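Local atomic coordinates of MxaA (Stigmatella aurantiaca, PDB entry 4W4T), a protein that forms part of the myxalamid PKS-NRPS assembly line and carries, as the domain described here, its terminal NADPH-binding reductase, studied for the engineered production of primary alcohols. Residues 339-342 with 343-346; 396-400 with 401-405. All coordinates share one frame; numbering follows the deposited sequence.

How the interactions relate
Each contact is local, made between neighbouring residues of one continuous segment, and together they illustrate two ways a helix is fixed. Interaction 1 (339-342 with 343-346) lies in the body of helix 337-348, whose apolar side packs on other helices; interaction 2 (396-400 with 401-405) is where a loop runs into helix 400-412 and a side chain caps the first turn. Their centres are 28 Å apart and their nearest atoms about 15 Å, so they do not touch. Interaction 1 lies away from the NADPH-binding residues. Interaction 2 is nearer: the side chain of Leu402 is about 11 Å from that of Phe66, an NADPH-binding residue, although no NADPH is bound to this chain in the model.

Interaction 1 of 2, residues 339-342 with 343-346; sequences QWLS and ELGS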
loop_
_atom_site.group_PDB
_atom_site.type_symbol
_atom_site.label_atom_id
_atom_site.label_comp_id
_atom_site.label_asym_id
_atom_site.label_seq_id
_atom_site.Cartn_x
_atom_site.Cartn_y
_atom_site.Cartn_z
ATOM N N GLN A 339 -4.758 14.631 14.702
ATOM C CA GLN A 339 -4.410 13.806 15.845
ATOM C C GLN A 339 -4.911 12.385 15.657
ATOM O O GLN A 339 -4.220 11.441 16.006
ATOM C CB GLN A 339 -4.975 14.396 17.134
ATOM C CG GLN A 339 -4.294 15.690 17.555
ATOM C CD GLN A 339 -4.945 16.316 18.772
ATOM O OE1 GLN A 339 -5.294 15.619 19.729
ATOM N NE2 GLN A 339 -5.121 17.636 18.740
ATOM N N TRP A 340 -6.121 12.235 15.118
ATOM C CA TRP A 340 -6.637 10.903 14.800
ATOM C C TRP A 340 -5.733 10.170 13.802
ATOM O O TRP A 340 -5.417 8.982 13.968
ATOM C CB TRP A 340 -8.060 11.003 14.244
ATOM C CG TRP A 340 -8.641 9.683 13.901
ATOM C CD1 TRP A 340 -9.261 8.808 14.752
ATOM C CD2 TRP A 340 -8.671 9.076 12.604
ATOM N NE1 TRP A 340 -9.664 7.685 14.056
ATOM C CE2 TRP A 340 -9.317 7.830 12.738
ATOM C CE3 TRP A 340 -8.208 9.467 11.346
ATOM C CZ2 TRP A 340 -9.517 6.976 11.660
ATOM C CZ3 TRP A 340 -8.409 8.615 10.273
ATOM C CH2 TRP A 340 -9.051 7.380 10.440
ATOM N N LEU A 341 -5.295 10.884 12.775
ATOM C CA LEU A 341 -4.441 10.278 11.754
ATOM C C LEU A 341 -3.103 9.844 12.366
ATOM O O LEU A 341 -2.517 8.825 11.976
ATOM C CB LEU A 341 -4.213 11.252 10.599
ATOM C CG LEU A 341 -3.504 10.710 9.350
ATOM C CD1 LEU A 341 -4.312 9.578 8.711
ATOM C CD2 LEU A 341 -3.284 11.832 8.338
ATOM N N SER A 342 -2.629 10.621 13.332
ATOM C CA SER A 342 -1.365 10.300 13.992
ATOM C C SER A 342 -1.520 9.057 14.866
ATOM O O SER A 342 -0.614 8.231 14.941
ATOM C CB SER A 342 -0.877 11.490 14.815
ATOM O OG SER A 342 0.143 11.084 15.696
ATOM N N GLU A 343 -2.672 8.909 15.517
ATOM C CA GLU A 343 -2.929 7.696 16.287
ATOM C C GLU A 343 -3.054 6.477 15.378
ATOM O O GLU A 343 -2.668 5.371 15.755
ATOM C CB GLU A 343 -4.184 7.852 17.154
ATOM C CG GLU A 343 -4.049 8.980 18.152
ATOM C CD GLU A 343 -4.793 8.745 19.458
ATOM O OE1 GLU A 343 -5.592 7.781 19.553
ATOM O OE2 GLU A 343 -4.577 9.546 20.397
ATOM N N LEU A 344 -3.592 6.673 14.178
ATOM C CA LEU A 344 -3.682 5.582 13.223
ATOM C C LEU A 344 -2.265 5.119 12.856
ATOM O O LEU A 344 -1.972 3.927 12.846
ATOM C CB LEU A 344 -4.454 6.013 11.970
ATOM C CG LEU A 344 -4.658 4.983 10.853
ATOM C CD1 LEU A 344 -5.391 3.752 11.350
ATOM C CD2 LEU A 344 -5.425 5.609 9.689
ATOM N N GLY A 345 -1.396 6.084 12.573
ATOM C CA GLY A 345 -0.022 5.787 12.204
ATOM C C GLY A 345 0.689 5.026 13.308
ATOM O O GLY A 345 1.391 4.047 13.054
ATOM N N SER A 346 0.482 5.469 14.542
ATOM C CA SER A 346 1.071 4.805 15.696
ATOM C C SER A 346 0.516 3.384 15.862
ATOM O O SER A 346 1.254 2.439 16.136
ATOM C CB SER A 346 0.827 5.643 16.947
ATOM O OG SER A 346 1.064 4.894 18.117
#
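Trp340 and Leu344, one helical turn apart, both carry CG anti to the backbone N (chi1 -180° in each), and their side chains consequently leave helix 337-348 side by side in the same direction. Leu344 CD2 meets Trp340 CH2 obliquely, 4.1 Å away. Leu344 CD2 also lies 4.2 Å from Leu341 CD1, so one leucine branch touches residues three and four positions earlier, and the three side chains form a continuous apolar patch. Behind them the backbone is regular: Leu344 N donates to Trp340 O at 3.0 Å, and Gly345 N to Leu341 O at 3.0 Å. Packing next to these bonds is close, with Leu344 CB 3.4 Å from Leu341 O.

Glu343 takes another course. Glu343 CG stands beside its own backbone N and lies 3.3 Å from Gln339 O, the carbonyl that accepts from Glu343 N; beyond CG the chain bends at chi2 (-148°), and the carboxylate makes a long, weak ion pair with Arg333.

The apolar patch packs against neighbouring helices, with Trp340 and Leu344 on Met272 of helix 261-272 and all three residues on Leu361 of helix 352-362. On the dimer side, Gly345 O is hydrogen-bonded to Ser161 OG of the second subunit.

The chemistry is that of an amphipathic helix: dispersion contacts hold the buried side, while Gln339 and Ser346 are exposed. The one polar atom of the buried indole, Trp340 NE1, is satisfied by a hydrogen bond to Val274 O, which probably also limits how far the ring can turn beside Leu344.

Interaction 2 of 2, residues 396-400 with 401-405; sequences PSVDA and SLIST
Leu402 turns back from the first turn of its helix onto the residues that lead into it. Leu402 CB lies 3.7 Å from Asp399 OD1; CG, anti to the backbone N (chi1 -178°), carries Leu402 CD2 across Val398, 4.1 Å from Val398 CG2, and to within 3.7 Å of Ser397 O.

Asp399 is the N-cap. With chi1 at 53° its carboxylate folds toward the helix start, and Asp399 OD1, met nearly end-on, accepts from Leu402 N at 2.9 Å. Asp399 O meanwhile takes Ile403 N at 3.1 Å in an almost straight bond (176°). With an alanine here, Leu402 N would probably lose its capping acceptor and the first turn would be less firmly held. One residue before the cap, Val398 CG1 lies 4.3 Å from Ile403 CD1, a hydrophobic staple spanning the capped turn.

The loop ahead of the cap is tied down by Gln314, whose OE1 is hydrogen-bonded to Val398 N, while Leu402 rests on Ser251 and Val398 on Leu284 and Asn312. Along its flank, helix 400-412 packs on helix 318-328, where Ile403 touches Met321 and Tyr324, Ala400 touches Tyr324, and Ser404 meets Phe328.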
loop_
_atom_site.group_PDB
_atom_site.type_symbol
_atom_site.label_atom_id
_atom_site.label_comp_id
_atom_site.label_asym_id
_atom_site.label_seq_id
_atom_site.Cartn_x
_atom_site.Cartn_y
_atom_site.Cartn_z
ATOM N N PRO A 396 -32.943 6.524 1.533
ATOM C CA PRO A 396 -33.097 6.402 2.986
ATOM C C PRO A 396 -32.293 7.468 3.722
ATOM O O PRO A 396 -31.239 7.908 3.262
ATOM C CB PRO A 396 -32.561 5.001 3.288
ATOM C CG PRO A 396 -32.698 4.245 1.990
ATOM C CD PRO A 396 -32.509 5.267 0.905
ATOM N N SER A 397 -32.825 7.908 4.857
ATOM C CA SER A 397 -32.133 8.839 5.728
ATOM C C SER A 397 -31.009 8.153 6.481
ATOM O O SER A 397 -31.102 6.965 6.807
ATOM C CB SER A 397 -33.101 9.452 6.746
ATOM O OG SER A 397 -34.238 9.983 6.097
ATOM N N VAL A 398 -29.955 8.901 6.779
ATOM C CA VAL A 398 -28.917 8.380 7.654
ATOM C C VAL A 398 -29.347 8.698 9.083
ATOM O O VAL A 398 -29.521 9.864 9.446
ATOM C CB VAL A 398 -27.543 8.973 7.351
ATOM C CG1 VAL A 398 -26.489 8.409 8.324
ATOM C CG2 VAL A 398 -27.145 8.663 5.915
ATOM N N ASP A 399 -29.573 7.655 9.867
ATOM C CA ASP A 399 -29.965 7.828 11.259
ATOM C C ASP A 399 -29.476 6.647 12.084
ATOM O O ASP A 399 -28.836 5.744 11.554
ATOM C CB ASP A 399 -31.492 7.999 11.386
ATOM C CG ASP A 399 -32.280 6.881 10.713
ATOM O OD1 ASP A 399 -31.783 5.733 10.619
ATOM O OD2 ASP A 399 -33.421 7.154 10.283
ATOM N N ALA A 400 -29.767 6.646 13.386
ATOM C CA ALA A 400 -29.280 5.562 14.226
ATOM C C ALA A 400 -29.759 4.191 13.718
ATOM O O ALA A 400 -29.029 3.211 13.771
ATOM C CB ALA A 400 -29.698 5.789 15.689
ATOM N N SER A 401 -30.980 4.135 13.199
ATOM C CA SER A 401 -31.521 2.881 12.692
ATOM C C SER A 401 -30.732 2.334 11.495
ATOM O O SER A 401 -30.407 1.142 11.467
ATOM C CB SER A 401 -32.991 3.054 12.291
ATOM O OG SER A 401 -33.549 1.803 11.922
ATOM N N LEU A 402 -30.456 3.182 10.505
ATOM C CA LEU A 402 -29.653 2.757 9.339
ATOM C C LEU A 402 -28.286 2.267 9.807
ATOM O O LEU A 402 -27.821 1.200 9.412
ATOM C CB LEU A 402 -29.471 3.892 8.322
ATOM C CG LEU A 402 -28.687 3.483 7.052
ATOM C CD1 LEU A 402 -29.543 2.568 6.189
ATOM C CD2 LEU A 402 -28.199 4.676 6.257
ATOM N N ILE A 403 -27.642 3.042 10.672
ATOM C CA ILE A 403 -26.326 2.645 11.153
ATOM C C ILE A 403 -26.403 1.327 11.929
ATOM O O ILE A 403 -25.524 0.489 11.810
ATOM C CB ILE A 403 -25.682 3.737 12.013
ATOM C CG1 ILE A 403 -25.459 4.995 11.168
ATOM C CG2 ILE A 403 -24.360 3.254 12.633
ATOM C CD1 ILE A 403 -24.867 4.744 9.800
ATOM N N SER A 404 -27.472 1.113 12.689
ATOM C CA SER A 404 -27.614 -0.158 13.403
ATOM C C SER A 404 -27.770 -1.323 12.422
ATOM O O SER A 404 -27.199 -2.394 12.620
ATOM C CB SER A 404 -28.801 -0.117 14.366
ATOM O OG SER A 404 -28.912 -1.353 15.052
ATOM N N THR A 405 -28.542 -1.103 11.367
ATOM C CA THR A 405 -28.695 -2.107 10.316
ATOM C C THR A 405 -27.330 -2.483 9.746
ATOM O O THR A 405 -26.990 -3.667 9.645
ATOM C CB THR A 405 -29.634 -1.602 9.211
ATOM O OG1 THR A 405 -30.946 -1.442 9.757
ATOM C CG2 THR A 405 -29.690 -2.599 8.032
#